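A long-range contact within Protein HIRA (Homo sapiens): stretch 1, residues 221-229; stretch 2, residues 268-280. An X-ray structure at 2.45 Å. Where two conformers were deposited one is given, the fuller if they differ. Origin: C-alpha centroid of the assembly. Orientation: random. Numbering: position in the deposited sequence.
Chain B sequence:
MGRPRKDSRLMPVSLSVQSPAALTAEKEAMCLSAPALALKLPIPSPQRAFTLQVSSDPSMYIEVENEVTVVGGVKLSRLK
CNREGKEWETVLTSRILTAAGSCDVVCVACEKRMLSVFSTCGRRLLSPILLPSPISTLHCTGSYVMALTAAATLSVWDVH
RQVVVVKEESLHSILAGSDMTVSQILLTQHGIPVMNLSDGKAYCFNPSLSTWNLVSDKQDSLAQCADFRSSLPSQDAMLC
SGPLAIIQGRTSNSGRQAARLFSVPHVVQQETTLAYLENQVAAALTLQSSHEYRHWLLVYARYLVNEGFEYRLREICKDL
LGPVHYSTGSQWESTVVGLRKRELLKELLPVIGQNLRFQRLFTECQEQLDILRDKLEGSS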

# COMPACT_ATOMS: atom_id res chain seq x y z
N SER B 221 -32.93 -5.47 -2.31
CA SER B 221 -32.92 -5.64 -0.86
C SER B 221 -33.76 -6.85 -0.44
O SER B 221 -34.90 -7.02 -0.88
CB SER B 221 -33.43 -4.37 -0.18
OG SER B 221 -33.41 -4.50 1.23
N LEU B 222 -33.18 -7.68 0.42
CA LEU B 222 -33.88 -8.77 1.09
C LEU B 222 -34.51 -8.34 2.40
O LEU B 222 -35.07 -9.17 3.11
CB LEU B 222 -32.92 -9.93 1.33
CG LEU B 222 -32.38 -10.58 0.06
CD1 LEU B 222 -31.01 -11.16 0.33
CD2 LEU B 222 -33.34 -11.65 -0.42
N ALA B 223 -34.45 -7.04 2.71
CA ALA B 223 -34.89 -6.57 4.02
C ALA B 223 -36.39 -6.75 4.23
O ALA B 223 -36.83 -7.08 5.34
CB ALA B 223 -34.50 -5.10 4.21
N GLN B 224 -37.20 -6.52 3.19
CA GLN B 224 -38.65 -6.58 3.40
C GLN B 224 -39.14 -8.00 3.71
O GLN B 224 -40.16 -8.17 4.37
CB GLN B 224 -39.38 -6.01 2.17
N CYS B 225 -38.41 -9.02 3.27
CA CYS B 225 -38.81 -10.39 3.52
C CYS B 225 -38.02 -11.04 4.64
O CYS B 225 -38.31 -12.19 5.00
CB CYS B 225 -38.71 -11.20 2.23
SG CYS B 225 -39.90 -10.63 0.98
N ALA B 226 -37.04 -10.35 5.22
CA ALA B 226 -36.30 -10.88 6.34
C ALA B 226 -37.18 -10.92 7.59
O ALA B 226 -37.78 -9.92 7.96
CB ALA B 226 -35.04 -10.04 6.59
N ASP B 227 -37.21 -12.08 8.25
CA ASP B 227 -38.04 -12.32 9.42
C ASP B 227 -37.13 -12.67 10.59
O ASP B 227 -36.60 -13.78 10.66
CB ASP B 227 -39.05 -13.44 9.14
CG ASP B 227 -39.79 -13.91 10.39
OD1 ASP B 227 -39.79 -13.17 11.40
OD2 ASP B 227 -40.37 -15.02 10.36
N PHE B 228 -36.96 -11.73 11.51
CA PHE B 228 -36.06 -11.91 12.65
C PHE B 228 -36.54 -10.99 13.76
O PHE B 228 -37.41 -10.14 13.54
CB PHE B 228 -34.60 -11.61 12.25
CG PHE B 228 -34.39 -10.21 11.75
CD1 PHE B 228 -34.61 -9.90 10.42
CD2 PHE B 228 -34.00 -9.19 12.62
CE1 PHE B 228 -34.46 -8.59 9.96
CE2 PHE B 228 -33.84 -7.90 12.18
CZ PHE B 228 -34.07 -7.59 10.85
N ARG B 229 -35.96 -11.16 14.94
CA ARG B 229 -36.31 -10.36 16.12
C ARG B 229 -35.25 -9.29 16.42
O ARG B 229 -34.24 -9.57 17.06
CB ARG B 229 -36.49 -11.26 17.35
N VAL B 268 -36.82 -21.00 2.62
CA VAL B 268 -36.39 -19.93 1.74
C VAL B 268 -36.40 -18.60 2.49
O VAL B 268 -35.50 -17.76 2.31
CB VAL B 268 -37.29 -19.89 0.49
CG1 VAL B 268 -36.90 -18.76 -0.43
CG2 VAL B 268 -37.24 -21.23 -0.26
N GLN B 269 -37.39 -18.38 3.36
CA GLN B 269 -37.40 -17.15 4.14
C GLN B 269 -36.30 -17.15 5.18
O GLN B 269 -35.73 -16.09 5.48
CB GLN B 269 -38.77 -16.92 4.80
CG GLN B 269 -38.96 -15.55 5.49
CD GLN B 269 -40.42 -15.13 5.62
OE1 GLN B 269 -41.32 -15.97 5.67
NE2 GLN B 269 -40.66 -13.84 5.68
N GLN B 270 -35.97 -18.32 5.74
CA GLN B 270 -34.79 -18.37 6.60
C GLN B 270 -33.53 -18.02 5.82
O GLN B 270 -32.65 -17.33 6.34
CB GLN B 270 -34.65 -19.73 7.25
CG GLN B 270 -35.75 -20.08 8.26
CD GLN B 270 -35.52 -21.47 8.83
OE1 GLN B 270 -35.43 -22.44 8.09
NE2 GLN B 270 -35.39 -21.56 10.15
N GLU B 271 -33.40 -18.50 4.59
CA GLU B 271 -32.14 -18.28 3.89
C GLU B 271 -32.03 -16.82 3.46
O GLU B 271 -30.95 -16.24 3.53
CB GLU B 271 -32.00 -19.24 2.70
CG GLU B 271 -32.00 -20.72 3.15
CD GLU B 271 -31.15 -21.66 2.29
OE1 GLU B 271 -30.67 -21.28 1.19
OE2 GLU B 271 -30.96 -22.81 2.74
N THR B 272 -33.15 -16.21 3.08
CA THR B 272 -33.12 -14.79 2.78
C THR B 272 -32.84 -13.98 4.04
O THR B 272 -32.09 -13.00 3.99
CB THR B 272 -34.41 -14.33 2.11
OG1 THR B 272 -35.49 -14.49 3.02
CG2 THR B 272 -34.67 -15.11 0.84
N THR B 273 -33.40 -14.39 5.17
CA THR B 273 -33.16 -13.67 6.42
C THR B 273 -31.68 -13.76 6.81
O THR B 273 -31.08 -12.75 7.21
CB THR B 273 -34.06 -14.22 7.53
OG1 THR B 273 -35.42 -13.96 7.18
CG2 THR B 273 -33.78 -13.56 8.87
N LEU B 274 -31.09 -14.95 6.69
CA LEU B 274 -29.67 -15.13 6.98
C LEU B 274 -28.81 -14.27 6.05
O LEU B 274 -27.91 -13.56 6.50
CB LEU B 274 -29.30 -16.60 6.83
CG LEU B 274 -29.00 -17.52 8.01
CD1 LEU B 274 -28.19 -18.69 7.51
CD2 LEU B 274 -28.26 -16.85 9.12
N ALA B 275 -29.08 -14.34 4.74
CA ALA B 275 -28.32 -13.56 3.77
C ALA B 275 -28.42 -12.07 4.07
O ALA B 275 -27.41 -11.36 4.07
CB ALA B 275 -28.81 -13.86 2.35
N TYR B 276 -29.62 -11.60 4.38
CA TYR B 276 -29.82 -10.20 4.73
C TYR B 276 -29.00 -9.80 5.95
O TYR B 276 -28.30 -8.78 5.93
CB TYR B 276 -31.29 -9.91 4.98
CG TYR B 276 -31.52 -8.52 5.56
CD1 TYR B 276 -31.33 -7.39 4.78
CD2 TYR B 276 -31.88 -8.34 6.90
CE1 TYR B 276 -31.53 -6.11 5.30
CE2 TYR B 276 -32.10 -7.07 7.43
CZ TYR B 276 -31.92 -5.96 6.61
OH TYR B 276 -32.11 -4.69 7.09
N LEU B 277 -29.10 -10.57 7.04
CA LEU B 277 -28.42 -10.17 8.27
C LEU B 277 -26.90 -10.25 8.11
O LEU B 277 -26.16 -9.42 8.67
CB LEU B 277 -28.91 -11.01 9.45
CG LEU B 277 -30.34 -10.74 9.95
CD1 LEU B 277 -30.81 -11.81 10.94
CD2 LEU B 277 -30.49 -9.35 10.57
N GLU B 278 -26.41 -11.24 7.36
CA GLU B 278 -24.99 -11.31 7.05
C GLU B 278 -24.55 -10.11 6.20
O GLU B 278 -23.47 -9.56 6.41
CB GLU B 278 -24.67 -12.64 6.35
CG GLU B 278 -24.70 -13.84 7.28
CD GLU B 278 -24.66 -15.21 6.56
OE1 GLU B 278 -24.79 -16.24 7.26
OE2 GLU B 278 -24.51 -15.27 5.31
N ASN B 279 -25.38 -9.70 5.25
CA ASN B 279 -25.13 -8.50 4.47
C ASN B 279 -25.02 -7.27 5.36
O ASN B 279 -24.11 -6.45 5.19
CB ASN B 279 -26.25 -8.29 3.44
CG ASN B 279 -26.07 -9.14 2.19
OD1 ASN B 279 -24.95 -9.50 1.83
ND2 ASN B 279 -27.18 -9.44 1.50
N GLN B 280 -25.93 -7.13 6.32
CA GLN B 280 -25.90 -5.99 7.25
C GLN B 280 -24.62 -5.99 8.08
O GLN B 280 -23.97 -4.95 8.23
CB GLN B 280 -27.11 -6.03 8.19
CG GLN B 280 -28.44 -5.74 7.52
CD GLN B 280 -28.43 -4.39 6.82
OE1 GLN B 280 -27.94 -4.28 5.70
NE2 GLN B 280 -28.97 -3.36 7.48

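An irregular segment, residues 221-229, lies along one side of a helix that runs through residues 268-280 and beyond them in both directions, and approaches it most closely where the CA atoms of Ala 226 and Thr 273 stand 4.2 Å apart. Together the stretches bury 583 Å².

Leu 222 and Tyr 276 cover the most surface. Leu 222 points toward the helix and fits among Thr 272, Ala 275 and Tyr 276: its CD2 lies 3.8 Å from Thr 272 CB, and its CD1 4.0 Å from Ala 275 CB. A branched aliphatic chain suits this buried site, where its methyls meet the apolar CB atoms of the helix.

The Tyr 276 ring offers a broad apolar surface to the loop. Ala 223 CA sits over one face, 3.9 Å from the ring centroid, a CH-pi contact, while Ala 226 CB reaches Tyr 276 CD2 at 3.6 Å. Phe 228 extends the cluster, with Leu 277 CD2 almost directly above its ring, 3.8 Å from the centroid.

Polar groups tie down the loop backbone between these contacts. Asp 227 N donates to Thr 273 OG1 (2.8 Å), and that hydroxyl in turn donates to Gln 269 O (2.7 Å), so one short side chain serves both partners. The longer Gln 269 reaches out through NE2 to Cys 225 O (3.0 Å).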